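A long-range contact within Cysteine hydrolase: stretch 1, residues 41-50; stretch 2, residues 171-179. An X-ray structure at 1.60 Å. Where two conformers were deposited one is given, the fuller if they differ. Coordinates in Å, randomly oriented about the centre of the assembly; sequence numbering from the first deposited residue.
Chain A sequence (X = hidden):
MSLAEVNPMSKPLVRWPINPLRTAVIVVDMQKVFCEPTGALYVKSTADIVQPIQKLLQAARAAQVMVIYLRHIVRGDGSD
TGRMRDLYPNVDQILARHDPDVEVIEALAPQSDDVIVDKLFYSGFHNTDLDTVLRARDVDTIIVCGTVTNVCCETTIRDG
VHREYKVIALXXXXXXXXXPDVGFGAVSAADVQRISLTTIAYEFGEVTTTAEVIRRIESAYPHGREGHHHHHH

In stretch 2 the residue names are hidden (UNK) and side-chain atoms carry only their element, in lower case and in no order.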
# COMPACT_ATOMS: atom_id res chain seq x y z
N LEU A 41 -1.18 -21.21 -1.74
CA LEU A 41 -0.84 -19.96 -1.08
C LEU A 41 -1.49 -19.88 0.31
O LEU A 41 -1.82 -18.80 0.79
CB LEU A 41 -1.26 -18.77 -1.95
CG LEU A 41 -0.63 -18.68 -3.35
CD1 LEU A 41 -1.33 -17.57 -4.15
CD2 LEU A 41 0.88 -18.45 -3.28
N TYR A 42 -1.60 -21.04 0.95
CA TYR A 42 -2.29 -21.19 2.23
C TYR A 42 -1.78 -20.23 3.31
O TYR A 42 -0.58 -20.13 3.56
CB TYR A 42 -2.12 -22.63 2.73
CG TYR A 42 -2.73 -22.93 4.09
CD1 TYR A 42 -4.07 -22.63 4.36
CD2 TYR A 42 -1.96 -23.52 5.09
CE1 TYR A 42 -4.64 -22.95 5.59
CE2 TYR A 42 -2.50 -23.82 6.32
CZ TYR A 42 -3.84 -23.54 6.56
OH TYR A 42 -4.39 -23.84 7.79
N VAL A 43 -2.73 -19.53 3.93
CA VAL A 43 -2.48 -18.59 5.02
C VAL A 43 -3.26 -19.18 6.21
O VAL A 43 -4.49 -19.08 6.26
CB VAL A 43 -3.04 -17.18 4.66
CG1 VAL A 43 -2.84 -16.22 5.83
CG2 VAL A 43 -2.38 -16.64 3.39
N LYS A 44 -2.56 -19.80 7.15
CA LYS A 44 -3.25 -20.53 8.23
C LYS A 44 -4.17 -19.69 9.12
O LYS A 44 -5.20 -20.19 9.60
CB LYS A 44 -2.26 -21.34 9.09
CG LYS A 44 -1.23 -20.54 9.83
CD LYS A 44 -0.39 -21.50 10.70
CE LYS A 44 0.65 -20.77 11.55
NZ LYS A 44 1.93 -20.54 10.83
N SER A 45 -3.86 -18.39 9.29
CA SER A 45 -4.70 -17.53 10.13
C SER A 45 -6.09 -17.26 9.51
O SER A 45 -6.99 -16.76 10.19
CB SER A 45 -3.98 -16.21 10.39
OG SER A 45 -3.74 -15.54 9.16
N THR A 46 -6.28 -17.60 8.23
CA THR A 46 -7.63 -17.48 7.65
C THR A 46 -8.67 -18.30 8.42
O THR A 46 -9.85 -17.94 8.47
CB THR A 46 -7.69 -17.90 6.15
OG1 THR A 46 -7.16 -19.23 5.98
CG2 THR A 46 -6.88 -16.93 5.26
N ALA A 47 -8.23 -19.41 9.04
CA ALA A 47 -9.18 -20.26 9.77
C ALA A 47 -9.95 -19.47 10.82
O ALA A 47 -11.15 -19.67 11.02
CB ALA A 47 -8.47 -21.43 10.41
N ASP A 48 -9.24 -18.52 11.45
CA ASP A 48 -9.79 -17.72 12.55
C ASP A 48 -10.69 -16.56 12.14
O ASP A 48 -11.36 -15.95 13.00
CB ASP A 48 -8.65 -17.20 13.42
CG ASP A 48 -7.84 -18.32 14.05
OD1 ASP A 48 -8.46 -19.34 14.44
OD2 ASP A 48 -6.61 -18.19 14.11
N ILE A 49 -10.73 -16.25 10.85
CA ILE A 49 -11.60 -15.15 10.38
C ILE A 49 -12.86 -15.56 9.64
O ILE A 49 -13.69 -14.71 9.32
CB ILE A 49 -10.82 -14.09 9.54
CG1 ILE A 49 -10.40 -14.64 8.17
CG2 ILE A 49 -9.59 -13.62 10.30
CD1 ILE A 49 -9.88 -13.51 7.26
N VAL A 50 -13.03 -16.86 9.38
CA VAL A 50 -14.22 -17.29 8.65
C VAL A 50 -15.52 -17.00 9.42
O VAL A 50 -16.47 -16.44 8.86
CB VAL A 50 -14.13 -18.78 8.27
CG1 VAL A 50 -15.42 -19.27 7.67
CG2 VAL A 50 -12.95 -19.02 7.30
N UNK A 171 -10.22 -5.49 12.62
CA UNK A 171 -9.06 -6.06 13.29
C UNK A 171 -9.11 -7.58 13.45
O UNK A 171 -8.06 -8.24 13.39
o UNK A 171 -9.98 -5.59 15.45
c UNK A 171 -8.84 -5.40 14.65
N UNK A 172 -10.30 -8.14 13.61
CA UNK A 172 -10.42 -9.58 13.86
C UNK A 172 -10.91 -10.35 12.62
O UNK A 172 -11.29 -11.53 12.72
c UNK A 172 -12.76 -9.37 14.87
o UNK A 172 -13.01 -8.43 14.06
c UNK A 172 -11.32 -9.83 15.08
o UNK A 172 -13.66 -9.94 15.52
N UNK A 173 -10.90 -9.69 11.46
CA UNK A 173 -11.39 -10.34 10.25
C UNK A 173 -10.49 -10.10 9.04
O UNK A 173 -10.94 -10.20 7.89
c UNK A 173 -12.84 -9.96 9.95
N UNK A 174 -9.21 -9.84 9.30
CA UNK A 174 -8.18 -9.77 8.26
C UNK A 174 -7.06 -10.67 8.72
O UNK A 174 -6.60 -10.55 9.86
c UNK A 174 -7.66 -8.32 8.08
c UNK A 174 -8.64 -7.45 7.27
o UNK A 174 -8.62 -7.49 6.04
n UNK A 174 -9.50 -6.70 7.96
N UNK A 175 -6.62 -11.55 7.83
CA UNK A 175 -5.63 -12.59 8.18
C UNK A 175 -4.27 -12.33 7.53
O UNK A 175 -4.21 -12.17 6.32
c UNK A 175 -6.14 -13.96 7.72
N UNK A 176 -3.21 -12.32 8.34
CA UNK A 176 -1.86 -12.11 7.83
C UNK A 176 -1.07 -13.42 7.78
O UNK A 176 -1.46 -14.42 8.39
c UNK A 176 -1.12 -11.08 8.70
N UNK A 177 0.05 -13.39 7.06
CA UNK A 177 0.87 -14.58 6.92
C UNK A 177 2.28 -14.30 7.41
O UNK A 177 2.72 -13.15 7.47
c UNK A 177 0.87 -15.09 5.47
s UNK A 177 1.71 -14.95 2.82
c UNK A 177 1.96 -16.71 3.10
c UNK A 177 1.72 -14.27 4.50
N UNK A 178 2.97 -15.36 7.83
CA UNK A 178 4.39 -15.28 8.23
C UNK A 178 5.21 -15.07 6.97
O UNK A 178 4.80 -15.52 5.91
o UNK A 178 4.04 -16.29 11.06
c UNK A 178 4.05 -17.03 10.07
o UNK A 178 3.46 -18.13 10.06
c UNK A 178 4.84 -16.63 8.82
N UNK A 179 6.38 -14.45 7.09
CA UNK A 179 7.32 -14.32 5.98
C UNK A 179 8.63 -14.98 6.37
O UNK A 179 8.97 -14.98 7.55
o UNK A 179 3.52 -10.03 2.99
c UNK A 179 4.79 -10.39 4.97
c UNK A 179 5.23 -11.71 2.99
c UNK A 179 4.52 -10.71 3.64
c UNK A 179 6.55 -12.09 4.98
c UNK A 179 5.81 -11.10 5.64
c UNK A 179 7.64 -12.84 5.72
c UNK A 179 6.24 -12.39 3.66
O HOH W 1 -1.03 -17.13 9.01
O HOH W 2 -10.73 -13.54 14.36

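Position 171 has one side-chain carbon followed by one oxygen. It lies out of reach of stretch 1. That is a hydroxymethyl group, so the residue is Ser171. Its hydroxyl is bonded elsewhere in the structure.

Position 172 has two side-chain carbons, the second carrying two oxygens. Its backbone does the work here: the backbone O of 172 lies 3.6 Å from Ile49 CG2 and accepts a hydrogen bond from water 2 at 2.7 Å. The same water donates to Asp48 O at 2.8 Å and so joins two carbonyls that cannot bond each other. The short carboxylate makes this Asp172.

Position 173 has a single side-chain carbon. The chain turns a corner here. The CA-to-CB bond points sideways, and the close contact is through the backbone, with O of 173 3.5 Å from Ile49 CD1. A lone methyl makes this Ala173.

Position 174 has two carbons, the second carrying one oxygen and one nitrogen. Its CA-to-CB bond points away from stretch 1, while the backbone N of 174 lies 3.9 Å from Ile49 CG2. The amide makes it Asn174.

Position 175 again has one carbon. Its CA-to-CB bond points toward stretch 1. CB of 175 is 3.2 Å from Ser45 OG, 3.8 Å from Ile49 CD1 and 3.9 Å from Thr46 CG2. This is Ala175.

Position 176 also has one carbon. Its CA-to-CB bond points away, but the carbonyl is well used. Ser45 OG donates a hydrogen bond to O of 176 at 2.7 Å. Water 1 donates to the same O of 176 at 2.8 Å and accepts from Ser45 N at 3.1 Å. Val43 CG1 packs 3.4 Å from O of 176. This is Ala176.

Position 177 has an unbranched chain of two carbons, a sulfur and a terminal carbon. Two conformers were deposited. In the one given, CB of 177 is 3.9 Å from Val43 CG1 and the terminal carbon of 177 is 4.3 Å from Tyr42 O. The thioether identifies Met177.

Position 178 has two carbons, the second carrying two oxygens. One carboxylate oxygen of 178 lies 3.0 Å from Lys44 NZ, in a salt bridge. This is Asp178, and the oxygen is OD2.

Position 179 has one carbon leading to a six-carbon ring that bears an oxygen. It is out of reach of stretch 1. This phenol is Tyr179.

The contact joins a turn-rich segment to a mostly extended one. Val43 and Ile49 pack against stretch 2, and between them Ser45 fixes the backbone at Ala176. The Ala175 methyl sits against Ser45, Thr46 and Ile49, where Thr46 CA and Ala175 CA are 5.3 Å apart. Water 1, water 2 and the salt bridge add polar links around this packing.

Stretch 2 (171-179) SDANAAMDY
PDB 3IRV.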